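Local coordinates for protein argonaute (Methanocaldococcus jannaschii, PDB 5G5S) that cuts single-stranded DNA targets under the direction of short DNA guides and may defend its archaeal host against invading genetic elements, at residues N669-Y674 with A689-K694. Numbering follows the deposited sequence.
Sequences NYSALY and ADKFVK
S671 and Y674 meet a single lysine, K691, which reaches over from helix 684-697 of the PIWI domain, the RNase H-like nuclease part of Argonaute. The loop 669-674 follows helix 656-666, and its backbone stays well back from the helix: the closest CA atoms, those of S671 and K691, are 11.0 Å apart. Walking along the loop, the ring of Y670 stacks on F491, while its backbone N-H is hydrogen-bonded to Y688 OH. S671 comes next, at the centre of an inverse gamma turn, with its CB directed toward the helix. Its hydroxyl is hydrogen-bonded to Y688 OH, and K691 NZ sits 3.1 Å from S671 OG. Since this serine interacts with guide DNA, the positive charge of the lysine lies right beside a guide-contacting residue. A672 and L673 carry the chain on against helix 473-485, with L673 N hydrogen-bonded to Q481 OE1. The CB of Y674 is again directed toward the helix; with CG anti to the carbonyl carbon (chi1 -50°), the ring is placed with its CD2 edge at the amine of K691. The same side chain touches Q459, in the region that binds the guide's phosphorylated 5' end, and Q481, which also interacts with guide DNA. Beyond CG the lysine chain is extended, which carries its amine across the gap from a helix that also bears D690, probably one of the metal-binding catalytic acids. K691 NZ, hydrogen-bonded to H687 NE2, lies at the ring edge near its plane, 4.1 Å from Y674 CD2.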
loop_
_atom_site.group_PDB
_atom_site.type_symbol
_atom_site.label_atom_id
_atom_site.label_comp_id
_atom_site.label_asym_id
_atom_site.label_seq_id
_atom_site.Cartn_x
_atom_site.Cartn_y
_atom_site.Cartn_z
ATOM N N ASN A 669 -9.967 -10.192 -5.045
ATOM C CA ASN A 669 -8.560 -10.532 -5.129
ATOM C C ASN A 669 -8.238 -11.638 -6.158
ATOM O O ASN A 669 -8.881 -12.686 -6.173
ATOM C CB ASN A 669 -8.094 -10.985 -3.718
ATOM C CG ASN A 669 -6.609 -11.142 -3.576
ATOM O OD1 ASN A 669 -6.105 -11.897 -2.751
ATOM N ND2 ASN A 669 -5.870 -10.381 -4.333
ATOM N N TYR A 670 -7.200 -11.395 -6.978
ATOM C CA TYR A 670 -6.626 -12.345 -7.917
ATOM C C TYR A 670 -5.175 -12.615 -7.516
ATOM O O TYR A 670 -4.521 -13.396 -8.168
ATOM C CB TYR A 670 -6.738 -11.857 -9.363
ATOM C CG TYR A 670 -8.140 -11.959 -9.926
ATOM C CD1 TYR A 670 -8.582 -13.127 -10.545
ATOM C CD2 TYR A 670 -9.013 -10.877 -9.876
ATOM C CE1 TYR A 670 -9.864 -13.220 -11.082
ATOM C CE2 TYR A 670 -10.303 -10.965 -10.395
ATOM C CZ TYR A 670 -10.725 -12.139 -10.993
ATOM O OH TYR A 670 -11.994 -12.224 -11.511
ATOM N N SER A 671 -4.684 -11.989 -6.428
ATOM C CA SER A 671 -3.338 -12.172 -5.854
ATOM C C SER A 671 -3.405 -13.311 -4.814
ATOM O O SER A 671 -2.978 -13.156 -3.668
ATOM C CB SER A 671 -2.839 -10.883 -5.198
ATOM O OG SER A 671 -3.044 -9.745 -6.018
ATOM N N ALA A 672 -3.969 -14.448 -5.233
ATOM C CA ALA A 672 -4.182 -15.637 -4.422
ATOM C C ALA A 672 -2.890 -16.300 -3.925
ATOM O O ALA A 672 -2.908 -16.950 -2.878
ATOM C CB ALA A 672 -5.031 -16.627 -5.190
ATOM N N LEU A 673 -1.778 -16.116 -4.657
ATOM C CA LEU A 673 -0.467 -16.685 -4.318
ATOM C C LEU A 673 0.336 -15.822 -3.336
ATOM O O LEU A 673 1.239 -16.343 -2.679
ATOM C CB LEU A 673 0.355 -16.941 -5.590
ATOM C CG LEU A 673 -0.132 -18.031 -6.540
ATOM C CD1 LEU A 673 0.354 -17.764 -7.951
ATOM C CD2 LEU A 673 0.302 -19.426 -6.061
ATOM N N TYR A 674 0.010 -14.514 -3.233
ATOM C CA TYR A 674 0.692 -13.569 -2.343
ATOM C C TYR A 674 -0.128 -13.215 -1.102
ATOM O O TYR A 674 -1.280 -13.644 -0.962
ATOM C CB TYR A 674 1.052 -12.263 -3.082
ATOM C CG TYR A 674 1.773 -12.416 -4.403
ATOM C CD1 TYR A 674 2.834 -13.308 -4.544
ATOM C CD2 TYR A 674 1.458 -11.600 -5.485
ATOM C CE1 TYR A 674 3.513 -13.440 -5.756
ATOM C CE2 TYR A 674 2.152 -11.696 -6.689
ATOM C CZ TYR A 674 3.167 -12.632 -6.829
ATOM O OH TYR A 674 3.838 -12.742 -8.023
ATOM N N ALA A 689 -3.893 -0.082 -7.609
ATOM C CA ALA A 689 -3.391 1.225 -8.051
ATOM C C ALA A 689 -1.944 1.395 -7.515
ATOM O O ALA A 689 -1.054 1.825 -8.258
ATOM C CB ALA A 689 -4.271 2.349 -7.523
ATOM N N ASP A 690 -1.720 1.022 -6.236
ATOM C CA ASP A 690 -0.410 1.092 -5.599
ATOM C C ASP A 690 0.592 0.133 -6.259
ATOM O O ASP A 690 1.730 0.525 -6.499
ATOM C CB ASP A 690 -0.507 0.854 -4.086
ATOM C CG ASP A 690 0.842 0.943 -3.391
ATOM O OD1 ASP A 690 1.456 2.041 -3.414
ATOM O OD2 ASP A 690 1.318 -0.095 -2.882
ATOM N N LYS A 691 0.148 -1.096 -6.592
ATOM C CA LYS A 691 0.955 -2.114 -7.267
ATOM C C LYS A 691 1.366 -1.690 -8.693
ATOM O O LYS A 691 2.445 -2.075 -9.157
ATOM C CB LYS A 691 0.212 -3.462 -7.290
ATOM C CG LYS A 691 0.430 -4.322 -6.037
ATOM C CD LYS A 691 -0.277 -5.664 -6.189
ATOM C CE LYS A 691 0.338 -6.778 -5.358
ATOM N NZ LYS A 691 -0.548 -7.983 -5.274
ATOM N N PHE A 692 0.514 -0.911 -9.385
ATOM C CA PHE A 692 0.816 -0.433 -10.730
ATOM C C PHE A 692 1.856 0.679 -10.676
ATOM O O PHE A 692 2.789 0.680 -11.480
ATOM C CB PHE A 692 -0.447 -0.007 -11.502
ATOM C CG PHE A 692 -0.144 0.556 -12.879
ATOM C CD1 PHE A 692 0.087 -0.288 -13.958
ATOM C CD2 PHE A 692 -0.021 1.927 -13.078
ATOM C CE1 PHE A 692 0.395 0.230 -15.216
ATOM C CE2 PHE A 692 0.280 2.444 -14.340
ATOM C CZ PHE A 692 0.480 1.592 -15.400
ATOM N N VAL A 693 1.706 1.608 -9.714
ATOM C CA VAL A 693 2.636 2.725 -9.504
ATOM C C VAL A 693 4.044 2.202 -9.165
ATOM O O VAL A 693 5.019 2.695 -9.743
ATOM C CB VAL A 693 2.065 3.806 -8.537
ATOM C CG1 VAL A 693 3.110 4.866 -8.174
ATOM C CG2 VAL A 693 0.838 4.478 -9.157
ATOM N N LYS A 694 4.139 1.143 -8.319
ATOM C CA LYS A 694 5.415 0.499 -7.980
ATOM C C LYS A 694 6.032 -0.150 -9.219
ATOM O O LYS A 694 7.228 0.034 -9.463
ATOM C CB LYS A 694 5.274 -0.544 -6.845
ATOM C CG LYS A 694 4.835 -0.005 -5.477
ATOM C CD LYS A 694 5.800 1.018 -4.866
ATOM C CE LYS A 694 5.166 1.802 -3.740
ATOM N NZ LYS A 694 5.888 3.078 -3.478
#